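Local coordinates for K5 lyase (Enterobacteria phage k1-5, PDB 2X3H), which probably cleaves the K5 capsular polysaccharide, a glycosaminoglycan, of its bacterial host by an eliminative lyase reaction, as a trimeric tail spike, at residues E243-A248 / G268-I273; A285-Y290 / D309-D314; N301-V306 / N328-V333; T383-E388 / N416-H421. One frame throughout, in Å; residues are numbered along the deposited sequence.

In the fold
The four contacts are spread along a right-handed parallel beta-helix, the fold of many phage tail spikes, each joining one coil to the next. Contact 1 comes first from the N terminus, tying the end of strand 242-245 to the end of strand 266-268 and closing a loop of 19 residues. Contacts 2 and 3 cross: segment 301-306 lies between the two halves of contact 2, and segment 309-314 between those of contact 3, because strand 302-309 serves both. Contact 4, in series, closes a longer excursion near the end of the coiled region. Contacts 2, 3 and 4 lie along neighbouring parallel strands, contact 1 on a separate parallel sheet; contacts 2 and 3 also reach the second subunit, and contacts 3 and 4 the third.

Contact 1 of 4, residues E243-A248 / G268-I273; sequences ELKGTA and GTEGPI
Lys245 and Gly268 pair in parallel, their CA atoms 4.8 Å apart, at the point where strands 242-245 and 266-268 end together. Gly268 is held through both of its backbone polar atoms: its N donates to Leu244 O (2.9 Å), and its O accepts from Gly246 N (2.9 Å), with that donor in the carbonyl plane. Lys245 CA also brings its hydrogen to Gly268 O. Beyond this pair the chains part, the first through a type II' turn from Lys245 to Ala248, in which Gly246 takes a positive phi of 64°.

Among the side chains, Lys245 is fully stretched, with CG turned opposite the backbone N (chi1 -170°). It runs past the carbonyl of Gly268, and NZ forms a salt bridge with Glu270 OE2 at 2.9 Å, coming in from above the carboxylate plane. Thr269 OG1 accepts from Gly271 N (3.0 Å), an ST turn, and donates to Ile273 O (2.7 Å); the two bonds shape the second loop and let the hydroxyl rest against Gly246 CA. Farther out, the methyls Thr247 CG2 and Ile273 CG2 touch at 3.9 Å.

Beside strand 242-245, strand 218-221 continues the sheet. The chemistry thus changes along the contact, from backbone hydrogen bonds at the strand ends to an ion pair between partly exposed and exposed residues, where solvent would probably weaken the attraction.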
loop_
_atom_site.group_PDB
_atom_site.type_symbol
_atom_site.label_atom_id
_atom_site.label_comp_id
_atom_site.label_asym_id
_atom_site.label_seq_id
_atom_site.Cartn_x
_atom_site.Cartn_y
_atom_site.Cartn_z
ATOM N N GLU A 243 5.582 -20.083 3.742
ATOM C CA GLU A 243 6.819 -19.822 4.484
ATOM C C GLU A 243 7.976 -19.462 3.538
ATOM O O GLU A 243 8.194 -20.150 2.531
ATOM C CB GLU A 243 7.232 -21.031 5.354
ATOM C CG GLU A 243 8.606 -20.764 5.985
ATOM C CD GLU A 243 9.138 -21.823 6.951
ATOM O OE1 GLU A 243 8.765 -23.014 6.864
ATOM O OE2 GLU A 243 9.987 -21.441 7.797
ATOM N N LEU A 244 8.695 -18.379 3.855
ATOM C CA LEU A 244 10.006 -18.103 3.275
ATOM C C LEU A 244 11.013 -18.504 4.345
ATOM O O LEU A 244 10.824 -18.201 5.523
ATOM C CB LEU A 244 10.168 -16.614 2.960
ATOM C CG LEU A 244 9.226 -16.012 1.916
ATOM C CD1 LEU A 244 9.516 -14.513 1.760
ATOM C CD2 LEU A 244 9.287 -16.746 0.558
ATOM N N LYS A 245 12.098 -19.153 3.932
ATOM C CA LYS A 245 13.020 -19.733 4.901
ATOM C C LYS A 245 14.479 -19.489 4.540
ATOM O O LYS A 245 14.827 -19.363 3.364
ATOM C CB LYS A 245 12.764 -21.240 4.986
ATOM C CG LYS A 245 13.476 -21.973 6.109
ATOM C CD LYS A 245 13.074 -23.458 6.097
ATOM C CE LYS A 245 13.666 -24.198 7.286
ATOM N NZ LYS A 245 13.147 -25.619 7.310
ATOM N N GLY A 246 15.323 -19.424 5.560
ATOM C CA GLY A 246 16.767 -19.324 5.343
ATOM C C GLY A 246 17.174 -18.049 4.638
ATOM O O GLY A 246 16.756 -16.967 5.016
ATOM N N THR A 247 18.006 -18.184 3.613
ATOM C CA THR A 247 18.547 -17.024 2.928
ATOM C C THR A 247 17.641 -16.518 1.801
ATOM O O THR A 247 18.116 -15.880 0.860
ATOM C CB THR A 247 19.942 -17.309 2.378
ATOM O OG1 THR A 247 19.878 -18.439 1.498
ATOM C CG2 THR A 247 20.922 -17.593 3.552
ATOM N N ALA A 248 16.340 -16.794 1.887
ATOM C CA ALA A 248 15.408 -16.305 0.871
ATOM C C ALA A 248 15.483 -14.784 0.757
ATOM O O ALA A 248 15.360 -14.070 1.767
ATOM C CB ALA A 248 13.989 -16.721 1.213
ATOM N N GLY A 268 11.063 -17.979 8.444
ATOM C CA GLY A 268 11.825 -18.767 9.415
ATOM C C GLY A 268 13.231 -19.091 8.949
ATOM O O GLY A 268 13.588 -18.856 7.805
ATOM N N THR A 269 14.029 -19.638 9.861
ATOM C CA THR A 269 15.361 -20.098 9.486
ATOM C C THR A 269 15.889 -21.135 10.467
ATOM O O THR A 269 15.524 -21.132 11.644
ATOM C CB THR A 269 16.355 -18.932 9.407
ATOM O OG1 THR A 269 17.590 -19.431 8.880
ATOM C CG2 THR A 269 16.572 -18.304 10.778
ATOM N N GLU A 270 16.721 -22.042 9.954
ATOM C CA GLU A 270 17.458 -22.974 10.800
ATOM C C GLU A 270 18.945 -22.609 10.807
ATOM O O GLU A 270 19.777 -23.365 11.320
ATOM C CB GLU A 270 17.255 -24.412 10.313
ATOM C CG GLU A 270 15.834 -24.918 10.514
ATOM C CD GLU A 270 15.557 -26.235 9.795
ATOM O OE1 GLU A 270 16.516 -26.872 9.299
ATOM O OE2 GLU A 270 14.375 -26.640 9.741
ATOM N N GLY A 271 19.275 -21.456 10.232
ATOM C CA GLY A 271 20.660 -20.988 10.185
ATOM C C GLY A 271 20.837 -19.606 10.784
ATOM O O GLY A 271 19.918 -19.074 11.416
ATOM N N PRO A 272 22.026 -19.013 10.602
ATOM C CA PRO A 272 22.300 -17.691 11.172
ATOM C C PRO A 272 21.663 -16.533 10.408
ATOM O O PRO A 272 21.609 -15.410 10.935
ATOM C CB PRO A 272 23.827 -17.577 11.074
ATOM C CG PRO A 272 24.189 -18.442 9.902
ATOM C CD PRO A 272 23.182 -19.567 9.868
ATOM N N ILE A 273 21.203 -16.798 9.187
ATOM C CA ILE A 273 20.613 -15.757 8.338
ATOM C C ILE A 273 19.170 -16.115 8.028
ATOM O O ILE A 273 18.860 -17.280 7.733
ATOM C CB ILE A 273 21.407 -15.576 7.042
ATOM C CG1 ILE A 273 22.809 -15.040 7.369
ATOM C CG2 ILE A 273 20.681 -14.625 6.075
ATOM C CD1 ILE A 273 23.683 -14.840 6.156
#

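Contact 2 of 4, residues A285-Y290 / D309-D314; sequences ANNPKY and DYSTSD
Asn287 and Asp309 meet at a corner of the parallel beta-helix, where strands 279-286 and 302-309 give way to turns. The backbone ladder ends here with Asp309 N donating to Ala285 O (3.1 Å) and a weak, bent bond from Asn287 N to Asp309 O.

Side-chain amide and carboxylate bonds take over. Asn287 ND2 donates to Asp309 OD2 at 3.2 Å, from above a carboxylate turned 79° against the amide, and its other bond, to Asn286 OD1, is almost straight. Asp309 OD2 also receives Ser311 OG and is bonded to Tyr250 OH of the second subunit, so one buried oxygen joins the turn to the trimer interface; Asp309 OD1 accepts Ser311 N in an Asx turn.

Apolar contact is made by Pro288: its CD lies over one face of the Tyr310 ring, toward the rim, and Pro288 CG is 3.7 Å from Tyr310 CZ, while the phenol hydroxyl is bonded to His319 O. The ionic contribution is a weak, long salt bridge from Lys289 NZ to Asp314 OD1; Lys289 bends back to make it and also has a cation-pi partner in Tyr209.

Ser313 OG, opposite its own backbone N (chi1 175°), donates to Pro288 O at 2.8 Å, tilted 33° from the carbonyl plane.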
loop_
_atom_site.group_PDB
_atom_site.type_symbol
_atom_site.label_atom_id
_atom_site.label_comp_id
_atom_site.label_asym_id
_atom_site.label_seq_id
_atom_site.Cartn_x
_atom_site.Cartn_y
_atom_site.Cartn_z
ATOM N N ALA A 285 -5.877 -12.954 6.655
ATOM C CA ALA A 285 -5.796 -13.897 7.760
ATOM C C ALA A 285 -7.178 -14.083 8.359
ATOM O O ALA A 285 -7.618 -13.304 9.207
ATOM C CB ALA A 285 -4.796 -13.407 8.812
ATOM N N ASN A 286 -7.872 -15.106 7.871
ATOM C CA ASN A 286 -9.190 -15.453 8.350
ATOM C C ASN A 286 -9.017 -16.317 9.591
ATOM O O ASN A 286 -8.841 -17.535 9.495
ATOM C CB ASN A 286 -9.945 -16.187 7.231
ATOM C CG ASN A 286 -11.265 -16.790 7.691
ATOM O OD1 ASN A 286 -11.671 -16.630 8.845
ATOM N ND2 ASN A 286 -11.939 -17.504 6.779
ATOM N N ASN A 287 -9.024 -15.674 10.757
ATOM C CA ASN A 287 -9.023 -16.374 12.040
ATOM C C ASN A 287 -7.859 -17.342 12.269
ATOM O O ASN A 287 -8.044 -18.541 12.513
ATOM C CB ASN A 287 -10.395 -17.008 12.292
ATOM C CG ASN A 287 -11.438 -15.956 12.553
ATOM O OD1 ASN A 287 -11.583 -15.507 13.687
ATOM N ND2 ASN A 287 -12.083 -15.463 11.491
ATOM N N PRO A 288 -6.644 -16.796 12.261
ATOM C CA PRO A 288 -5.507 -17.627 12.581
ATOM C C PRO A 288 -5.528 -17.901 14.080
ATOM O O PRO A 288 -6.322 -17.293 14.826
ATOM C CB PRO A 288 -4.316 -16.738 12.210
ATOM C CG PRO A 288 -4.812 -15.334 12.464
ATOM C CD PRO A 288 -6.284 -15.375 12.069
ATOM N N LYS A 289 -4.662 -18.804 14.524
ATOM C CA LYS A 289 -4.638 -19.195 15.929
ATOM C C LYS A 289 -3.523 -18.522 16.721
ATOM O O LYS A 289 -3.477 -18.649 17.943
ATOM C CB LYS A 289 -4.528 -20.714 16.072
ATOM C CG LYS A 289 -5.842 -21.462 15.882
ATOM C CD LYS A 289 -6.131 -21.755 14.431
ATOM C CE LYS A 289 -7.011 -22.992 14.290
ATOM N NZ LYS A 289 -8.212 -22.952 15.164
ATOM N N TYR A 290 -2.630 -17.801 16.037
ATOM C CA TYR A 290 -1.559 -17.084 16.740
ATOM C C TYR A 290 -1.199 -15.742 16.128
ATOM O O TYR A 290 -1.172 -14.735 16.830
ATOM C CB TYR A 290 -0.302 -17.952 16.872
ATOM C CG TYR A 290 0.738 -17.333 17.786
ATOM C CD1 TYR A 290 0.676 -17.510 19.163
ATOM C CD2 TYR A 290 1.762 -16.532 17.274
ATOM C CE1 TYR A 290 1.618 -16.933 20.005
ATOM C CE2 TYR A 290 2.712 -15.961 18.103
ATOM C CZ TYR A 290 2.634 -16.164 19.472
ATOM O OH TYR A 290 3.575 -15.605 20.318
ATOM N N ASP A 309 -8.737 -11.080 11.099
ATOM C CA ASP A 309 -9.923 -11.162 11.956
ATOM C C ASP A 309 -9.762 -12.315 12.930
ATOM O O ASP A 309 -9.298 -13.381 12.537
ATOM C CB ASP A 309 -11.171 -11.403 11.119
ATOM C CG ASP A 309 -12.419 -11.618 11.974
ATOM O OD1 ASP A 309 -12.584 -10.884 12.967
ATOM O OD2 ASP A 309 -13.234 -12.513 11.643
ATOM N N TYR A 310 -10.138 -12.091 14.185
ATOM C CA TYR A 310 -10.107 -13.140 15.216
ATOM C C TYR A 310 -11.505 -13.491 15.770
ATOM O O TYR A 310 -11.607 -14.249 16.739
ATOM C CB TYR A 310 -9.200 -12.706 16.380
ATOM C CG TYR A 310 -7.725 -12.934 16.105
ATOM C CD1 TYR A 310 -7.154 -14.182 16.290
ATOM C CD2 TYR A 310 -6.912 -11.909 15.626
ATOM C CE1 TYR A 310 -5.811 -14.409 16.024
ATOM C CE2 TYR A 310 -5.572 -12.122 15.370
ATOM C CZ TYR A 310 -5.023 -13.382 15.560
ATOM O OH TYR A 310 -3.681 -13.637 15.308
ATOM N N SER A 311 -12.556 -12.941 15.167
ATOM C CA SER A 311 -13.923 -13.054 15.725
ATOM C C SER A 311 -14.409 -14.483 15.954
ATOM O O SER A 311 -15.272 -14.705 16.806
ATOM C CB SER A 311 -14.934 -12.309 14.855
ATOM O OG SER A 311 -15.089 -12.949 13.607
ATOM N N THR A 312 -13.877 -15.449 15.208
ATOM C CA THR A 312 -14.307 -16.847 15.399
ATOM C C THR A 312 -13.152 -17.778 15.784
ATOM O O THR A 312 -13.264 -19.009 15.658
ATOM C CB THR A 312 -15.011 -17.417 14.153
ATOM O OG1 THR A 312 -14.093 -17.485 13.060
ATOM C CG2 THR A 312 -16.220 -16.564 13.784
ATOM N N SER A 313 -12.043 -17.189 16.224
ATOM C CA SER A 313 -10.821 -17.944 16.526
ATOM C C SER A 313 -10.719 -18.391 17.976
ATOM O O SER A 313 -11.134 -17.665 18.885
ATOM C CB SER A 313 -9.593 -17.095 16.224
ATOM O OG SER A 313 -8.424 -17.785 16.631
ATOM N N ASP A 314 -10.136 -19.570 18.198
ATOM C CA ASP A 314 -9.868 -20.034 19.556
ATOM C C ASP A 314 -8.482 -19.624 20.079
ATOM O O ASP A 314 -8.049 -20.089 21.135
ATOM C CB ASP A 314 -10.104 -21.553 19.702
ATOM C CG ASP A 314 -9.179 -22.397 18.830
ATOM O OD1 ASP A 314 -8.222 -21.852 18.232
ATOM O OD2 ASP A 314 -9.405 -23.634 18.747
#

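Contact 3 of 4, residues N301-V306 / N328-V333; sequences NLISDV and NVINNV
Asn301 and Asn328 lie side by side with their amide planes 2° apart, a rung of an asparagine ladder. Asn328 OD1 takes two bonds, from Asn301 N (2.9 Å) and Asn301 ND2 (3.0 Å), which reach it from opposite faces of its plane. Both residues place CG next to the backbone N (chi1 -60° and -61°), which sets each amide alongside its neighbour.

From there the strands run 5° from parallel with an unbroken ladder, Val329 N to Asn301 O, Ile303 N to Val329 O, Asn331 N to Ile303 O at 2.7 Å, then Asp305 N to Asn331 O. At Asp305 and Asn332 phi is positive in both chains, a matched kink after which Val306 N bonds to Asn332 O (3.0 Å). Apolar residues line up with apolar ones: Leu302 CD1 presses on Val329 CG1 at a tight 3.3 Å, and Ile303 lies beside Ile330 on the other face.

The second shell extends the row: Asn301 OD1 accepts from Asn278 N, and Asn362 OD1 from Asn328 N. Asp305 OD2 receives Ser304 OG of the second subunit, so the buried carboxylate also bonds across the subunit interface. The pair sits between strands 279-286 and 363-369, while strand 321-323 packs against Ile330 and Val333.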
loop_
_atom_site.group_PDB
_atom_site.type_symbol
_atom_site.label_atom_id
_atom_site.label_comp_id
_atom_site.label_asym_id
_atom_site.label_seq_id
_atom_site.Cartn_x
_atom_site.Cartn_y
_atom_site.Cartn_z
ATOM N N ASN A 301 12.630 -6.430 4.939
ATOM C CA ASN A 301 11.441 -6.928 4.267
ATOM C C ASN A 301 10.372 -5.865 4.296
ATOM O O ASN A 301 10.285 -5.112 5.262
ATOM C CB ASN A 301 10.911 -8.190 4.950
ATOM C CG ASN A 301 11.934 -9.312 4.961
ATOM O OD1 ASN A 301 12.245 -9.896 3.908
ATOM N ND2 ASN A 301 12.472 -9.615 6.138
ATOM N N LEU A 302 9.583 -5.810 3.227
ATOM C CA LEU A 302 8.468 -4.865 3.127
ATOM C C LEU A 302 7.189 -5.677 3.123
ATOM O O LEU A 302 6.925 -6.428 2.182
ATOM C CB LEU A 302 8.580 -4.039 1.843
ATOM C CG LEU A 302 7.496 -2.990 1.559
ATOM C CD1 LEU A 302 7.168 -2.132 2.749
ATOM C CD2 LEU A 302 7.908 -2.121 0.359
ATOM N N ILE A 303 6.428 -5.549 4.206
ATOM C CA ILE A 303 5.173 -6.282 4.377
ATOM C C ILE A 303 4.030 -5.267 4.327
ATOM O O ILE A 303 4.044 -4.270 5.056
ATOM C CB ILE A 303 5.177 -7.018 5.710
ATOM C CG1 ILE A 303 6.290 -8.077 5.705
ATOM C CG2 ILE A 303 3.793 -7.597 6.007
ATOM C CD1 ILE A 303 6.709 -8.522 7.066
ATOM N N SER A 304 3.051 -5.502 3.461
ATOM C CA SER A 304 2.089 -4.441 3.150
ATOM C C SER A 304 0.675 -4.969 2.953
ATOM O O SER A 304 0.471 -5.896 2.174
ATOM C CB SER A 304 2.563 -3.691 1.898
ATOM O OG SER A 304 1.698 -2.618 1.578
ATOM N N ASP A 305 -0.290 -4.361 3.651
ATOM C CA ASP A 305 -1.739 -4.668 3.496
ATOM C C ASP A 305 -2.093 -6.045 4.065
ATOM O O ASP A 305 -2.178 -7.038 3.342
ATOM C CB ASP A 305 -2.210 -4.493 2.043
ATOM C CG ASP A 305 -2.159 -3.041 1.586
ATOM O OD1 ASP A 305 -2.199 -2.149 2.447
ATOM O OD2 ASP A 305 -2.073 -2.797 0.363
ATOM N N VAL A 306 -2.268 -6.070 5.377
ATOM C CA VAL A 306 -2.515 -7.289 6.147
ATOM C C VAL A 306 -3.842 -7.145 6.875
ATOM O O VAL A 306 -3.996 -6.244 7.711
ATOM C CB VAL A 306 -1.393 -7.525 7.180
ATOM C CG1 VAL A 306 -1.681 -8.778 8.024
ATOM C CG2 VAL A 306 -0.015 -7.600 6.474
ATOM N N ASN A 328 12.716 -3.673 9.073
ATOM C CA ASN A 328 11.541 -4.102 8.319
ATOM C C ASN A 328 10.443 -3.057 8.330
ATOM O O ASN A 328 10.385 -2.238 9.241
ATOM C CB ASN A 328 10.995 -5.394 8.911
ATOM C CG ASN A 328 11.999 -6.509 8.840
ATOM O OD1 ASN A 328 12.252 -7.063 7.766
ATOM N ND2 ASN A 328 12.606 -6.835 9.981
ATOM N N VAL A 329 9.578 -3.110 7.319
ATOM C CA VAL A 329 8.466 -2.178 7.206
ATOM C C VAL A 329 7.198 -3.001 7.190
ATOM O O VAL A 329 7.076 -3.932 6.395
ATOM C CB VAL A 329 8.550 -1.377 5.885
ATOM C CG1 VAL A 329 7.245 -0.576 5.635
ATOM C CG2 VAL A 329 9.785 -0.479 5.884
ATOM N N ILE A 330 6.260 -2.672 8.070
ATOM C CA ILE A 330 5.007 -3.412 8.163
ATOM C C ILE A 330 3.899 -2.373 7.991
ATOM O O ILE A 330 3.598 -1.617 8.909
ATOM C CB ILE A 330 4.899 -4.125 9.535
ATOM C CG1 ILE A 330 6.068 -5.100 9.728
ATOM C CG2 ILE A 330 3.562 -4.843 9.684
ATOM C CD1 ILE A 330 6.481 -5.246 11.176
ATOM N N ASN A 331 3.312 -2.317 6.799
ATOM C CA ASN A 331 2.359 -1.255 6.481
ATOM C C ASN A 331 0.915 -1.756 6.441
ATOM O O ASN A 331 0.622 -2.797 5.856
ATOM C CB ASN A 331 2.735 -0.565 5.154
ATOM C CG ASN A 331 2.107 0.838 5.014
ATOM O OD1 ASN A 331 1.334 1.085 4.096
ATOM N ND2 ASN A 331 2.438 1.748 5.925
ATOM N N ASN A 332 0.030 -1.019 7.099
ATOM C CA ASN A 332 -1.415 -1.254 7.040
ATOM C C ASN A 332 -1.846 -2.617 7.569
ATOM O O ASN A 332 -2.332 -3.456 6.807
ATOM C CB ASN A 332 -1.938 -1.066 5.612
ATOM C CG ASN A 332 -1.853 0.366 5.140
ATOM O OD1 ASN A 332 -1.895 0.625 3.935
ATOM N ND2 ASN A 332 -1.720 1.293 6.071
ATOM N N VAL A 333 -1.677 -2.821 8.872
ATOM C CA VAL A 333 -2.219 -3.992 9.559
ATOM C C VAL A 333 -3.586 -3.621 10.134
ATOM O O VAL A 333 -3.678 -2.825 11.069
ATOM C CB VAL A 333 -1.310 -4.464 10.706
ATOM C CG1 VAL A 333 -1.846 -5.752 11.318
ATOM C CG2 VAL A 333 0.120 -4.663 10.200
#

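Contact 4 of 4, residues T383-E388 / N416-H421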
loop_
_atom_site.group_PDB
_atom_site.type_symbol
_atom_site.label_atom_id
_atom_site.label_comp_id
_atom_site.label_asym_id
_atom_site.label_seq_id
_atom_site.Cartn_x
_atom_site.Cartn_y
_atom_site.Cartn_z
ATOM N N THR A 383 14.573 -1.814 20.205
ATOM C CA THR A 383 14.978 -0.400 20.093
ATOM C C THR A 383 14.609 0.214 18.739
ATOM O O THR A 383 14.555 -0.479 17.730
ATOM C CB THR A 383 16.510 -0.241 20.273
ATOM O OG1 THR A 383 17.208 -0.939 19.231
ATOM C CG2 THR A 383 16.961 -0.785 21.626
ATOM N N ARG A 384 14.392 1.529 18.737
ATOM C CA ARG A 384 14.223 2.308 17.498
ATOM C C ARG A 384 13.076 1.805 16.613
ATOM O O ARG A 384 13.110 1.964 15.396
ATOM C CB ARG A 384 15.547 2.389 16.712
ATOM C CG ARG A 384 16.646 3.159 17.440
ATOM C CD ARG A 384 17.793 3.456 16.473
ATOM N NE ARG A 384 17.417 4.627 15.697
ATOM C CZ ARG A 384 17.994 5.091 14.614
ATOM N NH1 ARG A 384 19.006 4.438 14.038
ATOM N NH2 ARG A 384 17.523 6.212 14.076
ATOM N N ASN A 385 12.055 1.203 17.226
ATOM C CA ASN A 385 10.841 0.822 16.477
ATOM C C ASN A 385 9.788 1.929 16.545
ATOM O O ASN A 385 9.507 2.441 17.625
ATOM C CB ASN A 385 10.268 -0.487 17.023
ATOM C CG ASN A 385 11.303 -1.593 17.066
ATOM O OD1 ASN A 385 11.763 -2.003 18.153
ATOM N ND2 ASN A 385 11.692 -2.081 15.887
ATOM N N PHE A 386 9.235 2.301 15.387
ATOM C CA PHE A 386 8.264 3.391 15.285
ATOM C C PHE A 386 6.927 2.817 14.854
ATOM O O PHE A 386 6.837 2.168 13.800
ATOM C CB PHE A 386 8.759 4.436 14.273
ATOM C CG PHE A 386 7.784 5.538 13.980
ATOM C CD1 PHE A 386 7.023 6.118 14.992
ATOM C CD2 PHE A 386 7.665 6.023 12.682
ATOM C CE1 PHE A 386 6.130 7.153 14.696
ATOM C CE2 PHE A 386 6.784 7.062 12.392
ATOM C CZ PHE A 386 6.014 7.616 13.408
ATOM N N VAL A 387 5.908 3.018 15.693
ATOM C CA VAL A 387 4.564 2.516 15.399
ATOM C C VAL A 387 3.638 3.707 15.193
ATOM O O VAL A 387 3.547 4.580 16.064
ATOM C CB VAL A 387 4.001 1.616 16.532
ATOM C CG1 VAL A 387 2.532 1.296 16.280
ATOM C CG2 VAL A 387 4.812 0.330 16.647
ATOM N N GLU A 388 2.966 3.745 14.043
ATOM C CA GLU A 388 1.893 4.706 13.819
ATOM C C GLU A 388 0.557 4.008 13.933
ATOM O O GLU A 388 0.219 3.170 13.102
ATOM C CB GLU A 388 2.012 5.357 12.439
ATOM C CG GLU A 388 3.206 6.259 12.311
ATOM C CD GLU A 388 3.026 7.229 11.170
ATOM O OE1 GLU A 388 3.221 6.821 10.005
ATOM O OE2 GLU A 388 2.658 8.394 11.450
ATOM N N ASN A 416 17.980 5.199 21.271
ATOM C CA ASN A 416 17.470 3.822 21.217
ATOM C C ASN A 416 15.949 3.724 21.431
ATOM O O ASN A 416 15.381 2.630 21.404
ATOM C CB ASN A 416 18.183 2.945 22.253
ATOM C CG ASN A 416 19.634 2.718 21.920
ATOM O OD1 ASN A 416 20.497 2.797 22.798
ATOM N ND2 ASN A 416 19.922 2.472 20.662
ATOM N N SER A 417 15.309 4.864 21.650
ATOM C CA SER A 417 13.884 4.892 21.978
ATOM C C SER A 417 12.985 4.187 20.953
ATOM O O SER A 417 13.178 4.324 19.747
ATOM C CB SER A 417 13.412 6.341 22.124
ATOM O OG SER A 417 12.151 6.392 22.772
ATOM N N ASN A 418 11.970 3.479 21.452
ATOM C CA ASN A 418 10.821 3.136 20.613
ATOM C C ASN A 418 9.881 4.349 20.615
ATOM O O ASN A 418 10.003 5.220 21.478
ATOM C CB ASN A 418 10.118 1.867 21.132
ATOM C CG ASN A 418 10.970 0.615 20.976
ATOM O OD1 ASN A 418 11.611 0.422 19.940
ATOM N ND2 ASN A 418 10.979 -0.245 22.004
ATOM N N VAL A 419 8.949 4.416 19.666
ATOM C CA VAL A 419 8.090 5.592 19.519
ATOM C C VAL A 419 6.707 5.127 19.073
ATOM O O VAL A 419 6.589 4.228 18.234
ATOM C CB VAL A 419 8.654 6.571 18.466
ATOM C CG1 VAL A 419 7.654 7.714 18.179
ATOM C CG2 VAL A 419 10.023 7.108 18.906
ATOM N N VAL A 420 5.668 5.734 19.643
ATOM C CA VAL A 420 4.289 5.486 19.194
ATOM C C VAL A 420 3.568 6.809 18.921
ATOM O O VAL A 420 3.564 7.685 19.786
ATOM C CB VAL A 420 3.490 4.700 20.251
ATOM C CG1 VAL A 420 2.054 4.438 19.771
ATOM C CG2 VAL A 420 4.207 3.388 20.580
ATOM N N HIS A 421 2.990 6.945 17.725
ATOM C CA HIS A 421 2.102 8.088 17.403
ATOM C C HIS A 421 0.677 7.613 17.176
ATOM O O HIS A 421 0.467 6.536 16.626
ATOM C CB HIS A 421 2.551 8.761 16.105
ATOM C CG HIS A 421 3.839 9.513 16.211
ATOM N ND1 HIS A 421 4.268 10.363 15.215
ATOM C CD2 HIS A 421 4.777 9.566 17.187
ATOM C CE1 HIS A 421 5.429 10.893 15.566
ATOM N NE2 HIS A 421 5.755 10.432 16.758
HETATM O O HOH W 1 2.975 10.967 12.980
#
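Asn418 OD1 accepts Asn385 N at 2.9 Å, in the carbonyl plane, while its ND2 donates to Thr410 OG1 and Ser382 OG, so both ends of this buried amide are tied down. Its CG stands beside its own backbone N (chi1 -68°), which brings the amide alongside Asn385. Before it, Arg384 N reaches Asn416 O (3.1 Å) from well above the carbonyl plane.

Beyond the asparagines a regular parallel ladder begins: Val419 N to Asn385 O, Val387 N to Val419 O and His421 N to Val387 O, each 2.9 Å. On one face Val387 lies next to Val420. On the other, Phe386 CD1 meets Val419 CG1 at 3.6 Å, and the phenyl ring directs its edge at His421: CE1 sits over the centre of the imidazole, and the planes stand at 77°, a T-shaped pair. The imidazole also meets Tyr428 edge-to-face. A water in the imidazole plane bridges His421 ND1 (2.7 Å) and Glu388 OE2, which accepts from it; Glu388 OE1 is bonded to Tyr363 OH.

Pro423 and Lys390 of the third subunit pack on His421 and Phe386. Asparagines side by side in successive coils, leading into aligned rows of residues, are characteristic of a parallel beta-helix.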